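Local coordinates for N-isopropylammelide isopropylaminohydrolase (Burkholderia multivorans ATCC 17616, PDB 6NBO), which belongs to the amidohydrolase family of TIM-barrel enzymes and binds zinc ions, at residues R15-G20 against V367-A372. Numbering follows the deposited sequence.
Sequences RNVRTG and VVLVDA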
loop_
_atom_site.group_PDB
_atom_site.type_symbol
_atom_site.label_atom_id
_atom_site.label_comp_id
_atom_site.label_asym_id
_atom_site.label_seq_id
_atom_site.Cartn_x
_atom_site.Cartn_y
_atom_site.Cartn_z
ATOM N N ARG A 15 -7.741 -18.542 20.738
ATOM C CA ARG A 15 -6.914 -19.604 21.280
ATOM C C ARG A 15 -6.216 -20.383 20.176
ATOM O O ARG A 15 -6.769 -20.591 19.096
ATOM C CB ARG A 15 -7.752 -20.568 22.109
ATOM C CG ARG A 15 -8.063 -20.066 23.508
ATOM C CD ARG A 15 -8.843 -21.115 24.257
ATOM N NE ARG A 15 -9.151 -20.682 25.612
ATOM C CZ ARG A 15 -10.255 -21.028 26.263
ATOM N NH1 ARG A 15 -11.155 -21.810 25.673
ATOM N NH2 ARG A 15 -10.462 -20.593 27.498
ATOM N N ASN A 16 -5.000 -20.845 20.481
ATOM C CA ASN A 16 -4.359 -21.938 19.748
ATOM C C ASN A 16 -4.058 -21.544 18.295
ATOM O O ASN A 16 -4.536 -22.165 17.341
ATOM C CB ASN A 16 -5.232 -23.197 19.815
ATOM C CG ASN A 16 -4.588 -24.398 19.160
ATOM O OD1 ASN A 16 -3.367 -24.470 19.035
ATOM N ND2 ASN A 16 -5.411 -25.350 18.735
ATOM N N VAL A 17 -3.257 -20.489 18.143
ATOM C CA VAL A 17 -2.776 -20.047 16.836
ATOM C C VAL A 17 -1.255 -20.003 16.858
ATOM O O VAL A 17 -0.621 -20.057 17.908
ATOM C CB VAL A 17 -3.343 -18.682 16.426
ATOM C CG1 VAL A 17 -4.855 -18.769 16.227
ATOM C CG2 VAL A 17 -2.972 -17.622 17.463
ATOM N N ARG A 18 -0.673 -19.897 15.671
ATOM C CA ARG A 18 0.771 -19.869 15.498
ATOM C C ARG A 18 1.140 -18.611 14.729
ATOM O O ARG A 18 0.509 -18.289 13.717
ATOM C CB ARG A 18 1.262 -21.107 14.755
ATOM C CG ARG A 18 1.165 -22.418 15.550
ATOM C CD ARG A 18 1.431 -23.615 14.638
ATOM N NE ARG A 18 0.488 -23.640 13.524
ATOM C CZ ARG A 18 0.833 -23.677 12.243
ATOM N NH1 ARG A 18 2.115 -23.718 11.899
ATOM N NH2 ARG A 18 -0.105 -23.688 11.303
ATOM N N THR A 19 2.142 -17.889 15.204
ATOM C CA THR A 19 2.602 -16.734 14.446
ATOM C C THR A 19 3.664 -17.105 13.418
ATOM O O THR A 19 4.106 -16.237 12.659
ATOM C CB THR A 19 3.133 -15.661 15.392
ATOM O OG1 THR A 19 4.223 -16.201 16.144
ATOM C CG2 THR A 19 2.030 -15.204 16.344
ATOM N N GLY A 20 4.066 -18.371 13.362
ATOM C CA GLY A 20 5.027 -18.823 12.377
ATOM C C GLY A 20 5.833 -19.996 12.890
ATOM O O GLY A 20 5.269 -20.957 13.422
ATOM N N VAL A 367 -6.045 -9.123 13.105
ATOM C CA VAL A 367 -5.579 -10.503 13.130
ATOM C C VAL A 367 -6.245 -11.255 11.987
ATOM O O VAL A 367 -7.463 -11.169 11.802
ATOM C CB VAL A 367 -5.867 -11.208 14.472
ATOM C CG1 VAL A 367 -5.274 -12.607 14.462
ATOM C CG2 VAL A 367 -5.304 -10.411 15.650
ATOM N N VAL A 368 -5.443 -11.997 11.230
ATOM C CA VAL A 368 -5.899 -12.751 10.067
ATOM C C VAL A 368 -5.459 -14.190 10.272
ATOM O O VAL A 368 -4.260 -14.453 10.422
ATOM C CB VAL A 368 -5.321 -12.166 8.765
ATOM C CG1 VAL A 368 -5.778 -12.964 7.525
ATOM C CG2 VAL A 368 -5.702 -10.699 8.642
ATOM N N LEU A 369 -6.417 -15.122 10.314
ATOM C CA LEU A 369 -6.101 -16.535 10.498
ATOM C C LEU A 369 -6.147 -17.243 9.153
ATOM O O LEU A 369 -7.101 -17.052 8.390
ATOM C CB LEU A 369 -7.081 -17.212 11.461
ATOM C CG LEU A 369 -7.189 -16.621 12.867
ATOM C CD1 LEU A 369 -8.014 -17.564 13.746
ATOM C CD2 LEU A 369 -5.803 -16.370 13.452
ATOM N N VAL A 370 -5.131 -18.073 8.873
ATOM C CA VAL A 370 -5.095 -18.892 7.658
ATOM C C VAL A 370 -4.632 -20.300 7.998
ATOM O O VAL A 370 -3.763 -20.492 8.859
ATOM C CB VAL A 370 -4.179 -18.288 6.562
ATOM C CG1 VAL A 370 -4.784 -17.022 6.028
ATOM C CG2 VAL A 370 -2.765 -18.051 7.082
ATOM N N ASP A 371 -5.220 -21.292 7.319
ATOM C CA ASP A 371 -4.813 -22.689 7.474
ATOM C C ASP A 371 -3.617 -22.924 6.561
ATOM O O ASP A 371 -3.772 -23.193 5.367
ATOM C CB ASP A 371 -5.961 -23.641 7.138
ATOM C CG ASP A 371 -5.543 -25.125 7.187
ATOM O OD1 ASP A 371 -4.456 -25.433 7.725
ATOM O OD2 ASP A 371 -6.304 -25.987 6.681
ATOM N N ALA A 372 -2.417 -22.813 7.127
ATOM C CA ALA A 372 -1.177 -23.086 6.418
ATOM C C ALA A 372 -0.165 -23.596 7.430
ATOM O O ALA A 372 -0.179 -23.192 8.594
ATOM C CB ALA A 372 -0.634 -21.841 5.706
HETATM O O HOH W 1 -3.141 -24.491 10.067
#
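Two meetings join 15-20 to 367-372: a methyl contact between Val17 and Leu369, and a polar grip of the Arg18 guanidinium on the carbonyl of Ala372. In the apolar one, Val17 points toward the strand and lays CG1 against the leucine fork, 3.8 Å from Leu369 CD2 and 4.2 Å from Leu369 CD1. The two side chains cross at about a right angle; the one valine methyl approaches both branches of the leucine, nearer to CD2. Val17 CG1 lies anti to its own carbonyl carbon (chi1 -65°), which aims this branch at the leucine. Ala57 of strand 56-66 touches both residues, and Leu25 and Ile27 also pack on Val17, making the patch part of a buried core.

The polar contact begins with an arginine chain bent at chi3 (-58°), which brings the guanidinium round to the chain just past strand 367-370. Arg18 NH2 donates to Ala372 O at 2.8 Å, with an N-H...O angle of 149°; the oxygen sits at the edge of the guanidinium, near its plane. Two further backbone carbonyls hold the same group, Gly54 O at Arg18 NE and Met373 O at Arg18 NH1, so three bonds fix its rotation. A water adds a looser link, donating to Asp371 OD1 at 2.8 Å and accepting only a weak bond from Arg18 NH2.

Across from Leu25 the chain takes up two residues, Asn16 and Val17, in a G1 beta bulge of strand 11-17. Far from the zinc ions, the contact joins the small N-terminal sheet to strand 367-370 after the barrel, consistent with the composite beta-sandwich domain that accompanies the TIM barrel in many amidohydrolases.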